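Local structure of putative oxidoreductase (Klebsiella pneumoniae subsp. pneumoniae MGH 78578, 3E82) at residues I8-I13 / L70-S75; G91-V96 / K117-S122. The protein probably works as an NAD-dependent oxidoreductase of the Gfo/Idh/MocA family. All coordinates share one frame; numbering follows the deposited sequence.

Contact 1. Residues I8-I13 / L70-S75; sequences INIALI and LVVIAS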
ATOM      1  N   ILE B   8      -1.427 -44.549  -5.826  1.00 23.95           N
ATOM      2  CA  ILE B   8      -2.332 -43.883  -4.907  1.00 23.51           C
ATOM      3  C   ILE B   8      -3.556 -43.602  -5.777  1.00 24.30           C
ATOM      4  O   ILE B   8      -3.542 -42.709  -6.633  1.00 22.71           O
ATOM      5  CB  ILE B   8      -1.707 -42.570  -4.362  1.00 22.71           C
ATOM      6  CG1 ILE B   8      -0.527 -42.915  -3.451  1.00 22.18           C
ATOM      7  CG2 ILE B   8      -2.735 -41.775  -3.583  1.00 20.43           C
ATOM      8  CD1 ILE B   8       0.255 -41.707  -2.957  1.00 25.23           C
ATOM      9  N   ASN B   9      -4.603 -44.392  -5.574  1.00 23.23           N
ATOM     10  CA  ASN B   9      -5.815 -44.248  -6.373  1.00 22.78           C
ATOM     11  C   ASN B   9      -6.733 -43.138  -5.875  1.00 21.43           C
ATOM     12  O   ASN B   9      -7.214 -43.143  -4.738  1.00 20.95           O
ATOM     13  CB  ASN B   9      -6.510 -45.606  -6.459  1.00 20.76           C
ATOM     14  CG  ASN B   9      -5.573 -46.680  -7.012  1.00 25.07           C
ATOM     15  OD1 ASN B   9      -4.877 -46.452  -8.011  1.00 24.42           O
ATOM     16  ND2 ASN B   9      -5.538 -47.843  -6.365  1.00 22.71           N
ATOM     17  N   ILE B  10      -6.966 -42.184  -6.767  1.00 21.93           N
ATOM     18  CA  ILE B  10      -7.751 -40.996  -6.473  1.00 21.00           C
ATOM     19  C   ILE B  10      -9.144 -40.907  -7.096  1.00 20.85           C
ATOM     20  O   ILE B  10      -9.380 -41.354  -8.214  1.00 21.24           O
ATOM     21  CB  ILE B  10      -6.976 -39.738  -6.939  1.00 20.90           C
ATOM     22  CG1 ILE B  10      -5.603 -39.678  -6.262  1.00 20.37           C
ATOM     23  CG2 ILE B  10      -7.787 -38.487  -6.661  1.00 19.13           C
ATOM     24  CD1 ILE B  10      -4.645 -38.688  -6.924  1.00 21.43           C
ATOM     25  N   ALA B  11     -10.057 -40.312  -6.340  1.00 20.85           N
ATOM     26  CA  ALA B  11     -11.403 -40.046  -6.817  1.00 20.56           C
ATOM     27  C   ALA B  11     -11.477 -38.521  -6.786  1.00 19.21           C
ATOM     28  O   ALA B  11     -11.313 -37.910  -5.726  1.00 20.24           O
ATOM     29  CB  ALA B  11     -12.442 -40.633  -5.880  1.00 19.18           C
ATOM     30  N   LEU B  12     -11.653 -37.910  -7.952  1.00 19.92           N
ATOM     31  CA  LEU B  12     -11.786 -36.457  -8.044  1.00 19.02           C
ATOM     32  C   LEU B  12     -13.286 -36.176  -7.953  1.00 20.11           C
ATOM     33  O   LEU B  12     -14.062 -36.659  -8.780  1.00 21.20           O
ATOM     34  CB  LEU B  12     -11.234 -35.945  -9.381  1.00 18.37           C
ATOM     35  CG  LEU B  12     -11.562 -34.490  -9.731  1.00 19.46           C
ATOM     36  CD1 LEU B  12     -11.079 -33.570  -8.613  1.00 18.74           C
ATOM     37  CD2 LEU B  12     -10.920 -34.120 -11.066  1.00 18.07           C
ATOM     38  N   ILE B  13     -13.686 -35.423  -6.934  1.00 19.83           N
ATOM     39  CA  ILE B  13     -15.091 -35.094  -6.716  1.00 20.82           C
ATOM     40  C   ILE B  13     -15.438 -33.769  -7.384  1.00 21.09           C
ATOM     41  O   ILE B  13     -15.042 -32.699  -6.919  1.00 20.48           O
ATOM     42  CB  ILE B  13     -15.412 -35.002  -5.208  1.00 20.81           C
ATOM     43  CG1 ILE B  13     -14.914 -36.261  -4.487  1.00 21.64           C
ATOM     44  CG2 ILE B  13     -16.908 -34.797  -5.001  1.00 20.49           C
ATOM     45  CD1 ILE B  13     -15.443 -37.579  -5.040  1.00 21.23           C
ATOM     46  N   LEU B  70      -7.288 -41.757  -1.969  1.00 20.27           N
ATOM     47  CA  LEU B  70      -7.312 -40.320  -1.754  1.00 20.02           C
ATOM     48  C   LEU B  70      -8.457 -39.637  -2.475  1.00 18.30           C
ATOM     49  O   LEU B  70      -8.696 -39.879  -3.656  1.00 21.13           O
ATOM     50  CB  LEU B  70      -5.986 -39.716  -2.226  1.00 20.49           C
ATOM     51  CG  LEU B  70      -5.894 -38.192  -2.359  1.00 17.22           C
ATOM     52  CD1 LEU B  70      -6.070 -37.534  -1.003  1.00 15.35           C
ATOM     53  CD2 LEU B  70      -4.552 -37.833  -2.968  1.00 17.88           C
ATOM     54  N   VAL B  71      -9.150 -38.764  -1.758  1.00 18.48           N
ATOM     55  CA  VAL B  71     -10.265 -38.013  -2.314  1.00 17.74           C
ATOM     56  C   VAL B  71      -9.852 -36.557  -2.530  1.00 18.59           C
ATOM     57  O   VAL B  71      -9.306 -35.926  -1.627  1.00 17.48           O
ATOM     58  CB  VAL B  71     -11.487 -38.056  -1.347  1.00 17.96           C
ATOM     59  CG1 VAL B  71     -12.579 -37.111  -1.822  1.00 16.87           C
ATOM     60  CG2 VAL B  71     -12.024 -39.487  -1.256  1.00 17.06           C
ATOM     61  N   VAL B  72     -10.093 -36.040  -3.734  1.00 17.66           N
ATOM     62  CA  VAL B  72      -9.788 -34.648  -4.061  1.00 17.69           C
ATOM     63  C   VAL B  72     -11.149 -33.959  -4.255  1.00 18.14           C
ATOM     64  O   VAL B  72     -11.875 -34.246  -5.209  1.00 17.48           O
ATOM     65  CB  VAL B  72      -8.942 -34.530  -5.364  1.00 17.52           C
ATOM     66  CG1 VAL B  72      -8.773 -33.067  -5.751  1.00 16.13           C
ATOM     67  CG2 VAL B  72      -7.570 -35.174  -5.164  1.00 19.05           C
ATOM     68  N   ILE B  73     -11.489 -33.058  -3.343  1.00 18.15           N
ATOM     69  CA  ILE B  73     -12.773 -32.370  -3.391  1.00 17.80           C
ATOM     70  C   ILE B  73     -12.735 -31.054  -4.160  1.00 18.79           C
ATOM     71  O   ILE B  73     -12.115 -30.073  -3.737  1.00 20.13           O
ATOM     72  CB  ILE B  73     -13.287 -32.152  -1.967  1.00 17.49           C
ATOM     73  CG1 ILE B  73     -13.344 -33.513  -1.258  1.00 19.40           C
ATOM     74  CG2 ILE B  73     -14.653 -31.472  -1.986  1.00 16.71           C
ATOM     75  CD1 ILE B  73     -13.926 -33.465   0.130  1.00 20.34           C
ATOM     76  N   ALA B  74     -13.415 -31.053  -5.299  1.00 18.63           N
ATOM     77  CA  ALA B  74     -13.479 -29.891  -6.176  1.00 19.05           C
ATOM     78  C   ALA B  74     -14.932 -29.623  -6.575  1.00 20.02           C
ATOM     79  O   ALA B  74     -15.213 -29.175  -7.684  1.00 20.10           O
ATOM     80  CB  ALA B  74     -12.631 -30.141  -7.420  1.00 17.92           C
ATOM     81  N   SER B  75     -15.844 -29.920  -5.660  1.00 21.77           N
ATOM     82  CA  SER B  75     -17.277 -29.717  -5.868  1.00 22.99           C
ATOM     83  C   SER B  75     -17.636 -28.333  -5.302  1.00 22.60           C
ATOM     84  O   SER B  75     -16.754 -27.622  -4.821  1.00 22.12           O
ATOM     85  CB  SER B  75     -18.042 -30.830  -5.145  1.00 22.45           C
ATOM     86  OG  SER B  75     -17.577 -30.981  -3.814  1.00 22.18           O
TER

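Contact 2. Residues G91-V96 / K117-S122; sequences GKHVVV and KQRLLS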
ATOM      1  N   GLY B  91     -12.251 -43.498   6.097  1.00 28.20           N
ATOM      2  CA  GLY B  91     -10.859 -43.903   6.078  1.00 26.16           C
ATOM      3  C   GLY B  91     -10.067 -43.459   4.857  1.00 25.94           C
ATOM      4  O   GLY B  91      -9.064 -44.086   4.516  1.00 26.54           O
ATOM      5  N   LYS B  92     -10.496 -42.388   4.192  1.00 24.13           N
ATOM      6  CA  LYS B  92      -9.774 -41.901   3.015  1.00 22.77           C
ATOM      7  C   LYS B  92      -8.935 -40.663   3.323  1.00 22.11           C
ATOM      8  O   LYS B  92      -9.230 -39.916   4.253  1.00 21.26           O
ATOM      9  CB  LYS B  92     -10.750 -41.551   1.879  1.00 25.33           C
ATOM     10  CG  LYS B  92     -11.245 -42.737   1.046  1.00 28.60           C
ATOM     11  CD  LYS B  92     -11.973 -43.768   1.883  1.00 29.02           C
ATOM     12  CE  LYS B  92     -12.682 -44.814   1.017  1.00 28.93           C
ATOM     13  NZ  LYS B  92     -11.756 -45.783   0.381  1.00 27.31           N
ATOM     14  N   HIS B  93      -7.876 -40.467   2.545  1.00 20.80           N
ATOM     15  CA  HIS B  93      -7.032 -39.290   2.692  1.00 20.48           C
ATOM     16  C   HIS B  93      -7.814 -38.223   1.937  1.00 20.73           C
ATOM     17  O   HIS B  93      -8.550 -38.544   0.992  1.00 19.59           O
ATOM     18  CB  HIS B  93      -5.675 -39.510   2.034  1.00 21.16           C
ATOM     19  CG  HIS B  93      -4.839 -40.540   2.723  1.00 23.56           C
ATOM     20  ND1 HIS B  93      -4.399 -40.393   4.022  1.00 23.01           N
ATOM     21  CD2 HIS B  93      -4.392 -41.748   2.306  1.00 23.56           C
ATOM     22  CE1 HIS B  93      -3.716 -41.468   4.376  1.00 23.58           C
ATOM     23  NE2 HIS B  93      -3.697 -42.306   3.354  1.00 25.86           N
ATOM     24  N   VAL B  94      -7.656 -36.965   2.329  1.00 19.34           N
ATOM     25  CA  VAL B  94      -8.415 -35.906   1.683  1.00 19.16           C
ATOM     26  C   VAL B  94      -7.662 -34.628   1.347  1.00 19.99           C
ATOM     27  O   VAL B  94      -6.883 -34.124   2.150  1.00 19.96           O
ATOM     28  CB  VAL B  94      -9.619 -35.503   2.564  1.00 20.89           C
ATOM     29  CG1 VAL B  94     -10.460 -34.450   1.853  1.00 20.74           C
ATOM     30  CG2 VAL B  94     -10.449 -36.732   2.913  1.00 21.21           C
ATOM     31  N   VAL B  95      -7.901 -34.123   0.139  1.00 18.39           N
ATOM     32  CA  VAL B  95      -7.341 -32.858  -0.305  1.00 17.82           C
ATOM     33  C   VAL B  95      -8.589 -32.032  -0.641  1.00 19.05           C
ATOM     34  O   VAL B  95      -9.421 -32.459  -1.444  1.00 18.37           O
ATOM     35  CB  VAL B  95      -6.468 -33.008  -1.567  1.00 18.77           C
ATOM     36  CG1 VAL B  95      -6.329 -31.652  -2.269  1.00 16.49           C
ATOM     37  CG2 VAL B  95      -5.082 -33.541  -1.175  1.00 16.20           C
ATOM     38  N   VAL B  96      -8.722 -30.871  -0.009  1.00 19.05           N
ATOM     39  CA  VAL B  96      -9.883 -30.010  -0.234  1.00 18.52           C
ATOM     40  C   VAL B  96      -9.518 -28.733  -0.973  1.00 19.06           C
ATOM     41  O   VAL B  96      -8.628 -27.991  -0.558  1.00 18.80           O
ATOM     42  CB  VAL B  96     -10.549 -29.605   1.102  1.00 17.77           C
ATOM     43  CG1 VAL B  96     -11.886 -28.903   0.833  1.00 17.08           C
ATOM     44  CG2 VAL B  96     -10.725 -30.822   1.982  1.00 16.76           C
ATOM     45  N   LYS B 117      -8.823 -40.265  12.836  1.00 26.37           N
ATOM     46  CA  LYS B 117      -8.869 -41.336  11.848  1.00 27.13           C
ATOM     47  C   LYS B 117      -7.494 -41.646  11.264  1.00 26.18           C
ATOM     48  O   LYS B 117      -7.359 -42.501  10.388  1.00 25.23           O
ATOM     49  CB  LYS B 117      -9.849 -40.973  10.727  1.00 27.56           C
ATOM     50  CG  LYS B 117     -11.269 -40.709  11.221  1.00 30.91           C
ATOM     51  CD  LYS B 117     -11.834 -41.910  11.983  1.00 33.88           C
ATOM     52  CE  LYS B 117     -13.174 -41.570  12.633  1.00 37.12           C
ATOM     53  NZ  LYS B 117     -13.699 -42.683  13.495  1.00 40.63           N
ATOM     54  N   GLN B 118      -6.476 -40.944  11.751  1.00 24.89           N
ATOM     55  CA  GLN B 118      -5.111 -41.157  11.287  1.00 24.86           C
ATOM     56  C   GLN B 118      -4.993 -41.104   9.770  1.00 24.44           C
ATOM     57  O   GLN B 118      -4.346 -41.954   9.156  1.00 22.65           O
ATOM     58  CB  GLN B 118      -4.581 -42.510  11.793  1.00 27.68           C
ATOM     59  CG  GLN B 118      -4.403 -42.581  13.302  1.00 34.21           C
ATOM     60  CD  GLN B 118      -4.062 -43.984  13.801  1.00 39.46           C
ATOM     61  OE1 GLN B 118      -3.007 -44.541  13.475  1.00 40.75           O
ATOM     62  NE2 GLN B 118      -4.959 -44.561  14.601  1.00 40.52           N
ATOM     63  N   ARG B 119      -5.620 -40.100   9.165  1.00 23.22           N
ATOM     64  CA  ARG B 119      -5.555 -39.929   7.723  1.00 22.02           C
ATOM     65  C   ARG B 119      -5.032 -38.529   7.398  1.00 22.07           C
ATOM     66  O   ARG B 119      -5.213 -37.600   8.183  1.00 22.20           O
ATOM     67  CB  ARG B 119      -6.944 -40.136   7.109  1.00 27.03           C
ATOM     68  CG  ARG B 119      -7.390 -41.603   7.053  1.00 31.71           C
ATOM     69  CD  ARG B 119      -6.625 -42.361   5.987  1.00 38.13           C
ATOM     70  NE  ARG B 119      -6.763 -43.807   6.115  1.00 45.19           N
ATOM     71  CZ  ARG B 119      -6.018 -44.684   5.444  1.00 48.73           C
ATOM     72  NH1 ARG B 119      -5.088 -44.253   4.593  1.00 48.96           N
ATOM     73  NH2 ARG B 119      -6.174 -45.991   5.644  1.00 51.25           N
ATOM     74  N   LEU B 120      -4.370 -38.382   6.252  1.00 19.87           N
ATOM     75  CA  LEU B 120      -3.863 -37.078   5.840  1.00 20.43           C
ATOM     76  C   LEU B 120      -4.997 -36.205   5.318  1.00 20.04           C
ATOM     77  O   LEU B 120      -5.833 -36.653   4.527  1.00 19.26           O
ATOM     78  CB  LEU B 120      -2.804 -37.208   4.734  1.00 20.36           C
ATOM     79  CG  LEU B 120      -2.214 -35.881   4.198  1.00 22.39           C
ATOM     80  CD1 LEU B 120      -0.782 -36.104   3.736  1.00 20.95           C
ATOM     81  CD2 LEU B 120      -3.077 -35.321   3.049  1.00 20.63           C
ATOM     82  N   LEU B 121      -5.018 -34.960   5.772  1.00 17.93           N
ATOM     83  CA  LEU B 121      -6.010 -33.981   5.327  1.00 16.99           C
ATOM     84  C   LEU B 121      -5.208 -32.764   4.902  1.00 17.70           C
ATOM     85  O   LEU B 121      -4.313 -32.333   5.627  1.00 18.06           O
ATOM     86  CB  LEU B 121      -6.947 -33.581   6.469  1.00 13.97           C
ATOM     87  CG  LEU B 121      -7.827 -32.339   6.235  1.00 15.18           C
ATOM     88  CD1 LEU B 121      -8.757 -32.547   5.059  1.00 14.51           C
ATOM     89  CD2 LEU B 121      -8.625 -32.051   7.492  1.00 17.89           C
ATOM     90  N   SER B 122      -5.514 -32.217   3.734  1.00 17.44           N
ATOM     91  CA  SER B 122      -4.796 -31.036   3.260  1.00 17.63           C
ATOM     92  C   SER B 122      -5.738 -30.117   2.489  1.00 18.04           C
ATOM     93  O   SER B 122      -6.863 -30.501   2.173  1.00 18.45           O
ATOM     94  CB  SER B 122      -3.625 -31.464   2.372  1.00 17.38           C
ATOM     95  OG  SER B 122      -2.799 -30.357   2.065  1.00 18.00           O
TER

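Contact 1. Residues I8-I13 / L70-S75
The flat groups joined where Asn9 to Ile13 runs beside Leu70 to Ala74 are peptide units, bonded N-H to C=O, with Ile10, Leu12, Leu70 and Val72 on one face of the sheet and Ala11, Ile13, Val71 and Ile73 on the other. This is the parallel pairing of the first and fourth strands of the Rossmann fold, two central strands whose axes lie 17° apart. Alternating bonds from Leu70 N to Asn9 O through Ile13 N to Val72 O zip them together. On the first face, Ile10 and Leu70 lie side by side, while Ile10 CG2 reaches diagonally forward to Val72 CG2 at 3.6 Å. Next along, Leu12 CD1 leans over Val72 CG1 at 3.7 Å and also meets Ala74 CB. Helices 17-28 and 300-310 pack on this side. On the other face Ile13 sets CG1 anti to its carbonyl carbon (chi1 -51°), bringing that methylene to 3.6 Å from Val71 CG1, and Leu83 of helix 80-89 lies against Ile13. Strand 8-13 runs on into a turn that fits the GxGxxG dinucleotide-binding pattern. Just past the end of strand 70-73, Ala74 N still donates to Ile13 O at 2.8 Å, with an N-H...O angle of 145°.

Contact 2. Residues G91-V96 / K117-S122
A histidine ring stands in for a backbone carbonyl here: His93 ND1 accepts the N-H of Leu120 at 3.0 Å, with the donor only 3° out of the ring plane. That in-plane bond extends by one the pairing of strands 93-96 and 121-123, neighbours in a right-handed Rossmann beta-alpha-beta crossover through helix 104-116. Arg119 crosses the imidazole at about a right angle. Its chain bends at chi2 (-73°) and lays CD over one ring face, a CH-pi contact of 3.7 Å from CD to the His93 ring centroid. The guanidinium then stands steeply to the ring, the two planes 71° apart, with Gly91 O over one of its faces. Gly91 has positive phi and is the C-prime residue of the Schellman motif ending helix 80-89, which places the Gly91 carbonyl beside the arginine without a hydrogen bond to NE. Farther along, parallel backbone bonds take over, beginning with Val94 N to Leu120 O at 2.9 Å. Ser122 OG turns from strand 93-96 to Tyr302 and Val318. On the face bearing Val94, which packs against helix 80-89, Leu121 lies alongside the valine, its CD1 4.0 Å from both Val94 CB and Val96 CG2.

How the contacts relate
Contact 1 closes before contact 2 opens along the chain, and helix 80-89 carries the chain from one to the other. Their centres lie about 11 Å apart in one six-stranded parallel sheet, where 8-13, 70-73, 93-96 and 121-123 follow in that order. Strands 70-73 and 93-96 join the two directly: Val71 N to His93 O at 2.8 Å is a probable hydrogen bond, as is Ile73 N to Val95 O. Helix 80-89 packs on one face of both contacts and helix 300-310 on the other. Together they build the side of the Rossmann sheet running from the middle strand 8-13 to the outermost strand 121-123, probably in the nucleotide-binding part of the protein.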